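Local coordinates for alpha-1,2-mannosidase (Bacteroides thetaiotaomicron, PDB 2WW2), which hydrolyses alpha-mannosidic bonds, probably alpha-1,2-linked, with inversion of anomeric configuration, as a calcium-dependent member of glycoside hydrolase family 92, at residues S19-S24 against E626-Q630; R163-T169 against N182-F188; R424-Y430 against Y451-D455. All coordinates share one frame. Residues are numbered along the deposited sequence.

Contact 1. Residues S19-S24 against E626-Q630; sequences STFAFS and EDNGQ. With NA (sodium ion), chain F.
Two irregular loops approach near the molecular surface, Thr20 CA lying 4.5 Å from Asn628 CA, and share a sodium ion. The ion is held by backbone oxygens, Ser19 O and Asp627 O each at 2.3 Å, and by water 2 at 2.4 Å and water 1 at 2.5 Å; the carbonyls of Tyr622 and Gly624 complete the six ligands. Ser19 O and Asp627 O, 3.4 Å apart, are two acceptors drawn together by the cation. Thus the metal clips a loop ahead of strand 40-44, in the N-terminal part of the chain, to the loop between helices 600-613 and 632-640 of the catalytic part. Asp627 takes the t rotamer, its OD1 accepting from Gly629 N at 3.0 Å in an Asx turn, while OD2 bonds to Thr631. Gly629 tolerates phi/psi 107/-15, where a CB would press on the preceding carbonyl. Gln630 (chi1 p, chi2 m) folds back over its own loop: Asn628 N donates to Gln630 OE1 at 2.8 Å and Gln630 NE2 to Glu626 O at 2.9 Å. In the other loop, Phe21 to Ser24 form a type I turn. Ser24, chi1 p, donates OG to Phe21 O at 2.9 Å and brings OG to 3.2 Å from CG of Asn628, an m rotamer lying against Thr20. Phe21 is t, its CB near the Asn628 amide and its ring leading away.

Contact 2. Residues R163-T169 against N182-F188; sequences RLVKGAT and NYFMMEF
Strands 164-169 and 182-188 run antiparallel, axes 4.7 Å apart at closest and 168° between directions, with Lys166 paired to Met185. Backbone bonds are doubled at three pairs: Val165 N to Met186 O 3.0 Å and Met186 N to Val165 O 2.8 Å; Gly167 N to Phe184 O 3.1 Å and Phe184 N to Gly167 O 3.0 Å; Thr169 N to Asn182 O and Asn182 N to Thr169 O, both 2.9 Å. Phe188 N donates to Arg163 O at 2.9 Å. Arg163, at phi/psi 60/32, opens a G1 bulge opposite Glu159, a position glycine often fills. Arg163 NH1 donates to Phe188 O at 2.7 Å, and Glu187 forms a salt bridge with Arg232. The pair belongs to the large antiparallel sheet system of the N-terminal domain, related to galactose mutarotase, between strands 154-159 and 229-236. Among apolar contacts, Phe184 (chi1 p) swings across its neighbour, its ring centroid 3.7 Å from Gly167 CA in a CH-pi contact; any CB on Gly167 would clash with the ring. On that face Val165 CB meets Met186 CG at 3.7 Å, and Phe184 stacks on Phe80. On the other, Leu164 CD2 lies 4.1 Å from Met185 CE; Met185 also packs on helix 240-250.

Contact 3. Residues R424-Y430 against Y451-D455; sequences RDGFEYY and YAYAD
In the helical catalytic domain, of the six-hairpin glycosidase clan, the turn leading into helix 427-433 packs on helix 444-465. Arg424 to Phe427 form a type II beta turn, with Gly426 at phi/psi 82/18, where a side chain would jam against the preceding carbonyl; Gly426 is also the N-cap, and its O accepts from Tyr430 N at 3.0 Å in the first turn of the helix.

Tyr451 is the most covered residue. Its CA-CB bond points toward the turn, and the m rotamer lays the ring beside Arg424. Tyr451 OH donates to Asp425 O at 2.7 Å, which lets a buried tyrosine pair its polar tip with a backbone carbonyl. Asp425 turns its carboxylate away to Lys447 and Arg415.

Arg424 lies along Tyr451, extended through chi2 (chi1 and chi2 t), then bent at chi3 (m). Arg424 CG sits 3.6 Å from the ring centroid of Tyr451, a CH-pi contact, and the guanidinium stacks flat on the same ring, centres 4.4 Å apart and planes at 7°. Arginine suits this place because the flat face can stack while the N-H groups at its edge reach Asp455: Arg424 NH1 to Asp455 OD2 and NH2 to OD1, both 2.9 Å, form a two-pronged salt bridge, with a weak bond from NH1 to OD1 at 3.2 Å.

Tyr430, chi1 t, offers its ring face to the edge of Tyr451 in a T-shaped pair, centroids 5.6 Å apart and planes at 84°. Besides bonding to Asn480, Tyr430 OH donates to Asp455 OD2 at 2.7 Å.

How the contacts relate
The three contacts share no helix or strand and do not touch. Contact 1, at the surface, joins loops 602 residues apart in sequence, one from each family region, through a metal and backbone oxygens. Contacts 2 and 3 are local in sequence and each lies within one region, their centres about 46 Å apart: contact 2 is partly buried in the N-terminal sheet and relies on repeating main-chain bonds, whereas contact 3, buried among catalytic-domain helices, relies on side chains, a salt bridge and aromatic rings. Contact 1 lies off the line joining them, its centre about 35 Å from that of contact 2 and about 28 Å from that of contact 3. Glycine recurs for different reasons: backbone angles in contacts 1 and 3, ring packing in contact 2.

Contact 1. Residues S19-S24 against E626-Q630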
loop_
_atom_site.group_PDB
_atom_site.type_symbol
_atom_site.label_atom_id
_atom_site.label_comp_id
_atom_site.label_asym_id
_atom_site.label_seq_id
_atom_site.Cartn_x
_atom_site.Cartn_y
_atom_site.Cartn_z
ATOM N N SER A 19 22.407 0.474 1.929
ATOM C CA SER A 19 21.179 0.643 2.720
ATOM C C SER A 19 20.579 2.026 2.694
ATOM O O SER A 19 19.574 2.272 3.372
ATOM C CB SER A 19 21.472 0.347 4.191
ATOM O OG SER A 19 21.372 -1.018 4.433
ATOM N N THR A 20 21.186 2.942 1.949
ATOM C CA THR A 20 20.777 4.324 2.053
ATOM C C THR A 20 20.030 4.789 0.815
ATOM O O THR A 20 20.352 4.420 -0.314
ATOM C CB THR A 20 21.972 5.250 2.334
ATOM O OG1 THR A 20 22.609 5.575 1.087
ATOM C CG2 THR A 20 22.969 4.549 3.284
ATOM N N PHE A 21 19.019 5.610 1.051
ATOM C CA PHE A 21 18.238 6.202 -0.023
ATOM C C PHE A 21 19.054 7.317 -0.698
ATOM O O PHE A 21 19.653 8.167 -0.029
ATOM C CB PHE A 21 16.931 6.735 0.564
ATOM C CG PHE A 21 16.016 7.351 -0.437
ATOM C CD1 PHE A 21 15.661 6.669 -1.586
ATOM C CD2 PHE A 21 15.479 8.612 -0.210
ATOM C CE1 PHE A 21 14.798 7.246 -2.514
ATOM C CE2 PHE A 21 14.617 9.190 -1.127
ATOM C CZ PHE A 21 14.273 8.508 -2.276
ATOM N N ALA A 22 19.095 7.299 -2.027
ATOM C CA ALA A 22 19.883 8.272 -2.773
ATOM C C ALA A 22 19.605 9.694 -2.304
ATOM O O ALA A 22 20.527 10.517 -2.195
ATOM C CB ALA A 22 19.594 8.159 -4.262
ATOM N N PHE A 23 18.332 9.990 -2.060
ATOM C CA PHE A 23 17.943 11.360 -1.738
ATOM C C PHE A 23 17.765 11.541 -0.243
ATOM O O PHE A 23 16.778 12.131 0.223
ATOM C CB PHE A 23 16.697 11.760 -2.543
ATOM C CG PHE A 23 16.934 11.736 -4.029
ATOM C CD1 PHE A 23 16.681 10.586 -4.766
ATOM C CD2 PHE A 23 17.471 12.836 -4.676
ATOM C CE1 PHE A 23 16.924 10.555 -6.127
ATOM C CE2 PHE A 23 17.718 12.803 -6.045
ATOM C CZ PHE A 23 17.442 11.668 -6.764
ATOM N N SER A 24 18.716 10.994 0.505
ATOM C CA SER A 24 18.785 11.212 1.943
ATOM C C SER A 24 20.178 11.738 2.299
ATOM O O SER A 24 21.068 11.778 1.450
ATOM C CB SER A 24 18.534 9.900 2.692
ATOM O OG SER A 24 19.695 9.099 2.667
ATOM N N GLU A 626 13.517 3.791 6.000
ATOM C CA GLU A 626 13.710 5.157 6.446
ATOM C C GLU A 626 15.000 5.337 7.210
ATOM O O GLU A 626 15.265 6.408 7.743
ATOM C CB GLU A 626 12.601 5.500 7.401
ATOM C CG GLU A 626 12.235 6.898 7.385
ATOM C CD GLU A 626 10.982 7.062 6.621
ATOM O OE1 GLU A 626 10.827 6.309 5.635
ATOM O OE2 GLU A 626 10.158 7.907 7.029
ATOM N N ASP A 627 15.790 4.280 7.305
ATOM C CA ASP A 627 17.026 4.336 8.080
ATOM C C ASP A 627 18.209 4.415 7.137
ATOM O O ASP A 627 18.522 3.455 6.416
ATOM C CB ASP A 627 17.155 3.117 8.985
ATOM C CG ASP A 627 18.313 3.238 9.982
ATOM O OD1 ASP A 627 19.125 4.201 9.883
ATOM O OD2 ASP A 627 18.409 2.356 10.862
ATOM N N ASN A 628 18.843 5.579 7.127
ATOM C CA ASN A 628 19.982 5.816 6.260
ATOM C C ASN A 628 21.279 5.920 7.058
ATOM O O ASN A 628 22.220 6.600 6.649
ATOM C CB ASN A 628 19.728 7.084 5.450
ATOM C CG ASN A 628 18.445 6.980 4.638
ATOM O OD1 ASN A 628 17.469 7.736 4.854
ATOM N ND2 ASN A 628 18.408 5.993 3.753
ATOM N N GLY A 629 21.319 5.233 8.201
ATOM C CA GLY A 629 22.530 5.215 9.014
ATOM C C GLY A 629 22.403 6.054 10.270
ATOM O O GLY A 629 23.198 5.891 11.196
ATOM N N GLN A 630 21.382 6.920 10.317
ATOM C CA GLN A 630 21.227 7.876 11.424
ATOM C C GLN A 630 20.878 7.223 12.760
ATOM O O GLN A 630 20.944 7.868 13.799
ATOM C CB GLN A 630 20.228 9.000 11.090
ATOM C CG GLN A 630 18.743 8.624 11.056
ATOM C CD GLN A 630 18.295 8.081 9.701
ATOM O OE1 GLN A 630 19.124 7.737 8.844
ATOM N NE2 GLN A 630 16.975 7.992 9.503
HETATM NA NA NA F . 17.878 1.779 4.911
HETATM O O HOH W 1 16.909 3.635 3.525
HETATM O O HOH W 2 17.019 -0.051 3.606
#

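Contact 2. Residues R163-T169 against N182-F188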
loop_
_atom_site.group_PDB
_atom_site.type_symbol
_atom_site.label_atom_id
_atom_site.label_comp_id
_atom_site.label_asym_id
_atom_site.label_seq_id
_atom_site.Cartn_x
_atom_site.Cartn_y
_atom_site.Cartn_z
ATOM N N ARG A 163 61.327 15.103 -3.468
ATOM C CA ARG A 163 60.269 14.090 -3.416
ATOM C C ARG A 163 59.030 14.623 -2.699
ATOM O O ARG A 163 58.315 13.854 -2.053
ATOM C CB ARG A 163 60.770 12.824 -2.716
ATOM C CG ARG A 163 61.934 12.127 -3.449
ATOM C CD ARG A 163 62.492 10.989 -2.602
ATOM N NE ARG A 163 63.298 11.516 -1.508
ATOM C CZ ARG A 163 63.062 11.324 -0.208
ATOM N NH1 ARG A 163 62.034 10.576 0.203
ATOM N NH2 ARG A 163 63.891 11.863 0.687
ATOM N N LEU A 164 58.784 15.933 -2.817
ATOM C CA LEU A 164 57.665 16.570 -2.137
ATOM C C LEU A 164 56.636 17.102 -3.115
ATOM O O LEU A 164 56.990 17.563 -4.205
ATOM C CB LEU A 164 58.140 17.763 -1.282
ATOM C CG LEU A 164 59.012 17.489 -0.057
ATOM C CD1 LEU A 164 59.397 18.811 0.655
ATOM C CD2 LEU A 164 58.301 16.523 0.897
ATOM N N VAL A 165 55.366 17.064 -2.717
ATOM C CA VAL A 165 54.323 17.799 -3.437
ATOM C C VAL A 165 53.536 18.610 -2.423
ATOM O O VAL A 165 53.181 18.100 -1.372
ATOM C CB VAL A 165 53.362 16.866 -4.213
ATOM C CG1 VAL A 165 52.136 17.647 -4.704
ATOM C CG2 VAL A 165 54.081 16.223 -5.402
ATOM N N LYS A 166 53.278 19.877 -2.721
ATOM C CA LYS A 166 52.458 20.694 -1.836
ATOM C C LYS A 166 51.346 21.314 -2.666
ATOM O O LYS A 166 51.464 21.395 -3.888
ATOM C CB LYS A 166 53.308 21.792 -1.189
ATOM C CG LYS A 166 54.433 21.225 -0.309
ATOM C CD LYS A 166 55.275 22.329 0.341
ATOM C CE LYS A 166 56.380 21.706 1.188
ATOM N NZ LYS A 166 57.384 22.723 1.598
ATOM N N GLY A 167 50.271 21.768 -2.026
ATOM C CA GLY A 167 49.205 22.398 -2.802
ATOM C C GLY A 167 48.119 23.003 -1.943
ATOM O O GLY A 167 48.174 22.945 -0.702
ATOM N N ALA A 168 47.130 23.589 -2.597
ATOM C CA ALA A 168 45.998 24.119 -1.869
ATOM C C ALA A 168 44.749 23.708 -2.604
ATOM O O ALA A 168 44.688 23.791 -3.836
ATOM C CB ALA A 168 46.085 25.641 -1.763
ATOM N N THR A 169 43.759 23.229 -1.859
ATOM C CA THR A 169 42.472 22.922 -2.456
ATOM C C THR A 169 41.445 23.854 -1.841
ATOM O O THR A 169 41.446 24.071 -0.631
ATOM C CB THR A 169 42.085 21.441 -2.243
ATOM O OG1 THR A 169 40.721 21.259 -2.635
ATOM C CG2 THR A 169 42.269 21.013 -0.767
ATOM N N ASN A 182 42.345 24.389 2.106
ATOM C CA ASN A 182 43.049 23.334 2.795
ATOM C C ASN A 182 44.454 23.217 2.172
ATOM O O ASN A 182 44.590 23.066 0.953
ATOM C CB ASN A 182 42.250 22.013 2.729
ATOM C CG ASN A 182 42.946 20.876 3.439
ATOM O OD1 ASN A 182 42.844 20.710 4.675
ATOM N ND2 ASN A 182 43.647 20.069 2.670
ATOM N N TYR A 183 45.484 23.361 3.008
ATOM C CA TYR A 183 46.875 23.366 2.541
ATOM C C TYR A 183 47.436 21.985 2.793
ATOM O O TYR A 183 47.436 21.518 3.934
ATOM C CB TYR A 183 47.670 24.412 3.326
ATOM C CG TYR A 183 47.056 25.792 3.243
ATOM C CD1 TYR A 183 47.289 26.610 2.142
ATOM C CD2 TYR A 183 46.203 26.261 4.238
ATOM C CE1 TYR A 183 46.715 27.890 2.049
ATOM C CE2 TYR A 183 45.623 27.542 4.156
ATOM C CZ TYR A 183 45.886 28.336 3.059
ATOM O OH TYR A 183 45.313 29.577 2.959
ATOM N N PHE A 184 47.894 21.311 1.743
ATOM C CA PHE A 184 48.342 19.932 1.912
ATOM C C PHE A 184 49.804 19.742 1.503
ATOM O O PHE A 184 50.380 20.563 0.780
ATOM C CB PHE A 184 47.420 18.958 1.166
ATOM C CG PHE A 184 47.387 19.163 -0.334
ATOM C CD1 PHE A 184 48.367 18.599 -1.153
ATOM C CD2 PHE A 184 46.365 19.890 -0.927
ATOM C CE1 PHE A 184 48.328 18.778 -2.541
ATOM C CE2 PHE A 184 46.315 20.085 -2.315
ATOM C CZ PHE A 184 47.293 19.529 -3.126
ATOM N N MET A 185 50.415 18.672 2.009
ATOM C CA MET A 185 51.762 18.314 1.582
ATOM C C MET A 185 51.920 16.818 1.656
ATOM O O MET A 185 51.261 16.139 2.463
ATOM C CB MET A 185 52.863 19.007 2.407
ATOM C CG MET A 185 53.039 18.514 3.829
ATOM S SD MET A 185 54.635 18.995 4.578
ATOM C CE MET A 185 55.794 17.865 3.832
ATOM N N MET A 186 52.797 16.307 0.808
ATOM C CA MET A 186 53.059 14.881 0.805
ATOM C C MET A 186 54.496 14.588 0.406
ATOM O O MET A 186 55.164 15.396 -0.246
ATOM C CB MET A 186 52.081 14.162 -0.117
ATOM C CG MET A 186 52.241 14.489 -1.561
ATOM S SD MET A 186 50.932 13.740 -2.551
ATOM C CE MET A 186 49.622 14.915 -2.238
ATOM N N GLU A 187 54.971 13.429 0.818
ATOM C CA GLU A 187 56.341 13.067 0.563
ATOM C C GLU A 187 56.335 11.652 0.027
ATOM O O GLU A 187 55.516 10.850 0.463
ATOM C CB GLU A 187 57.119 13.132 1.874
ATOM C CG GLU A 187 58.584 12.742 1.734
ATOM C CD GLU A 187 59.257 12.575 3.078
ATOM O OE1 GLU A 187 58.743 11.821 3.929
ATOM O OE2 GLU A 187 60.298 13.203 3.287
ATOM N N PHE A 188 57.218 11.363 -0.934
ATOM C CA PHE A 188 57.316 10.034 -1.532
ATOM C C PHE A 188 58.654 9.417 -1.129
ATOM O O PHE A 188 59.678 10.117 -1.027
ATOM C CB PHE A 188 57.184 10.120 -3.064
ATOM C CG PHE A 188 55.855 10.688 -3.523
ATOM C CD1 PHE A 188 54.808 9.848 -3.865
ATOM C CD2 PHE A 188 55.641 12.054 -3.560
ATOM C CE1 PHE A 188 53.572 10.361 -4.265
ATOM C CE2 PHE A 188 54.407 12.579 -3.959
ATOM C CZ PHE A 188 53.377 11.733 -4.316
#

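Contact 3. Residues R424-Y430 against Y451-D455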
loop_
_atom_site.group_PDB
_atom_site.type_symbol
_atom_site.label_atom_id
_atom_site.label_comp_id
_atom_site.label_asym_id
_atom_site.label_seq_id
_atom_site.Cartn_x
_atom_site.Cartn_y
_atom_site.Cartn_z
ATOM N N ARG A 424 16.046 31.115 14.619
ATOM C CA ARG A 424 14.708 30.548 14.706
ATOM C C ARG A 424 13.769 31.086 13.628
ATOM O O ARG A 424 13.177 32.154 13.771
ATOM C CB ARG A 424 14.095 30.804 16.094
ATOM C CG ARG A 424 12.692 30.188 16.270
ATOM C CD ARG A 424 12.207 30.293 17.732
ATOM N NE ARG A 424 12.822 29.254 18.556
ATOM C CZ ARG A 424 12.324 28.812 19.715
ATOM N NH1 ARG A 424 11.205 29.336 20.223
ATOM N NH2 ARG A 424 12.951 27.846 20.371
ATOM N N ASP A 425 13.623 30.329 12.551
ATOM C CA ASP A 425 12.712 30.735 11.489
ATOM C C ASP A 425 11.282 30.810 12.046
ATOM O O ASP A 425 10.790 29.857 12.670
ATOM C CB ASP A 425 12.784 29.724 10.340
ATOM C CG ASP A 425 12.151 30.249 9.063
ATOM O OD1 ASP A 425 12.103 31.490 8.885
ATOM O OD2 ASP A 425 11.712 29.421 8.236
ATOM N N GLY A 426 10.628 31.941 11.822
ATOM C CA GLY A 426 9.260 32.132 12.297
ATOM C C GLY A 426 9.115 32.558 13.750
ATOM O O GLY A 426 8.036 32.432 14.317
ATOM N N PHE A 427 10.178 33.076 14.362
ATOM C CA PHE A 427 10.126 33.321 15.811
ATOM C C PHE A 427 9.094 34.382 16.168
ATOM O O PHE A 427 8.471 34.319 17.228
ATOM C CB PHE A 427 11.508 33.664 16.398
ATOM C CG PHE A 427 12.010 35.007 16.016
ATOM C CD1 PHE A 427 11.716 36.113 16.796
ATOM C CD2 PHE A 427 12.766 35.176 14.868
ATOM C CE1 PHE A 427 12.176 37.358 16.443
ATOM C CE2 PHE A 427 13.232 36.416 14.512
ATOM C CZ PHE A 427 12.935 37.515 15.304
ATOM N N GLU A 428 8.905 35.349 15.280
ATOM C CA GLU A 428 7.958 36.420 15.564
ATOM C C GLU A 428 6.544 35.859 15.671
ATOM O O GLU A 428 5.846 36.132 16.643
ATOM C CB GLU A 428 8.024 37.509 14.498
ATOM C CG GLU A 428 9.403 38.093 14.294
ATOM C CD GLU A 428 10.154 37.492 13.097
ATOM O OE1 GLU A 428 10.106 36.244 12.865
ATOM O OE2 GLU A 428 10.801 38.303 12.384
ATOM N N TYR A 429 6.126 35.067 14.679
ATOM C CA TYR A 429 4.823 34.404 14.738
ATOM C C TYR A 429 4.712 33.516 15.977
ATOM O O TYR A 429 3.716 33.520 16.677
ATOM C CB TYR A 429 4.632 33.491 13.523
ATOM C CG TYR A 429 4.200 34.174 12.236
ATOM C CD1 TYR A 429 3.061 34.968 12.191
ATOM C CD2 TYR A 429 4.917 33.979 11.059
ATOM C CE1 TYR A 429 2.669 35.576 11.011
ATOM C CE2 TYR A 429 4.527 34.565 9.879
ATOM C CZ TYR A 429 3.410 35.368 9.864
ATOM O OH TYR A 429 3.030 35.948 8.683
ATOM N N TYR A 430 5.725 32.689 16.197
ATOM C CA TYR A 430 5.687 31.732 17.308
ATOM C C TYR A 430 5.477 32.443 18.650
ATOM O O TYR A 430 4.688 31.990 19.487
ATOM C CB TYR A 430 6.989 30.935 17.303
ATOM C CG TYR A 430 7.185 29.955 18.434
ATOM C CD1 TYR A 430 6.770 28.637 18.305
ATOM C CD2 TYR A 430 7.827 30.336 19.620
ATOM C CE1 TYR A 430 6.975 27.722 19.321
ATOM C CE2 TYR A 430 8.044 29.412 20.652
ATOM C CZ TYR A 430 7.611 28.109 20.490
ATOM O OH TYR A 430 7.804 27.157 21.474
ATOM N N TYR A 451 10.691 23.701 18.445
ATOM C CA TYR A 451 10.888 24.904 19.258
ATOM C C TYR A 451 10.346 24.764 20.690
ATOM O O TYR A 451 10.948 25.291 21.635
ATOM C CB TYR A 451 10.226 26.122 18.619
ATOM C CG TYR A 451 10.728 26.510 17.237
ATOM C CD1 TYR A 451 11.914 25.990 16.717
ATOM C CD2 TYR A 451 10.004 27.402 16.462
ATOM C CE1 TYR A 451 12.350 26.356 15.441
ATOM C CE2 TYR A 451 10.436 27.785 15.194
ATOM C CZ TYR A 451 11.605 27.250 14.692
ATOM O OH TYR A 451 12.034 27.616 13.439
ATOM N N ALA A 452 9.202 24.104 20.849
ATOM C CA ALA A 452 8.642 23.895 22.194
ATOM C C ALA A 452 9.640 23.096 23.054
ATOM O O ALA A 452 9.819 23.354 24.246
ATOM C CB ALA A 452 7.299 23.175 22.106
ATOM N N TYR A 453 10.305 22.133 22.429
ATOM C CA TYR A 453 11.353 21.360 23.101
ATOM C C TYR A 453 12.582 22.215 23.461
ATOM O O TYR A 453 13.111 22.141 24.593
ATOM C CB TYR A 453 11.782 20.179 22.215
ATOM C CG TYR A 453 13.064 19.507 22.704
ATOM C CD1 TYR A 453 13.098 18.826 23.912
ATOM C CD2 TYR A 453 14.243 19.571 21.947
ATOM C CE1 TYR A 453 14.270 18.211 24.357
ATOM C CE2 TYR A 453 15.408 18.974 22.386
ATOM C CZ TYR A 453 15.415 18.288 23.582
ATOM O OH TYR A 453 16.570 17.708 24.025
ATOM N N ALA A 454 13.053 23.013 22.509
ATOM C CA ALA A 454 14.218 23.852 22.772
ATOM C C ALA A 454 13.878 24.856 23.871
ATOM O O ALA A 454 14.711 25.178 24.714
ATOM C CB ALA A 454 14.661 24.598 21.492
ATOM N N ASP A 455 12.653 25.359 23.860
ATOM C CA ASP A 455 12.262 26.306 24.887
ATOM C C ASP A 455 12.210 25.629 26.263
ATOM O O ASP A 455 12.589 26.228 27.278
ATOM C CB ASP A 455 10.922 26.961 24.529
ATOM C CG ASP A 455 11.045 27.911 23.353
ATOM O OD1 ASP A 455 12.169 28.446 23.141
ATOM O OD2 ASP A 455 10.029 28.143 22.649
#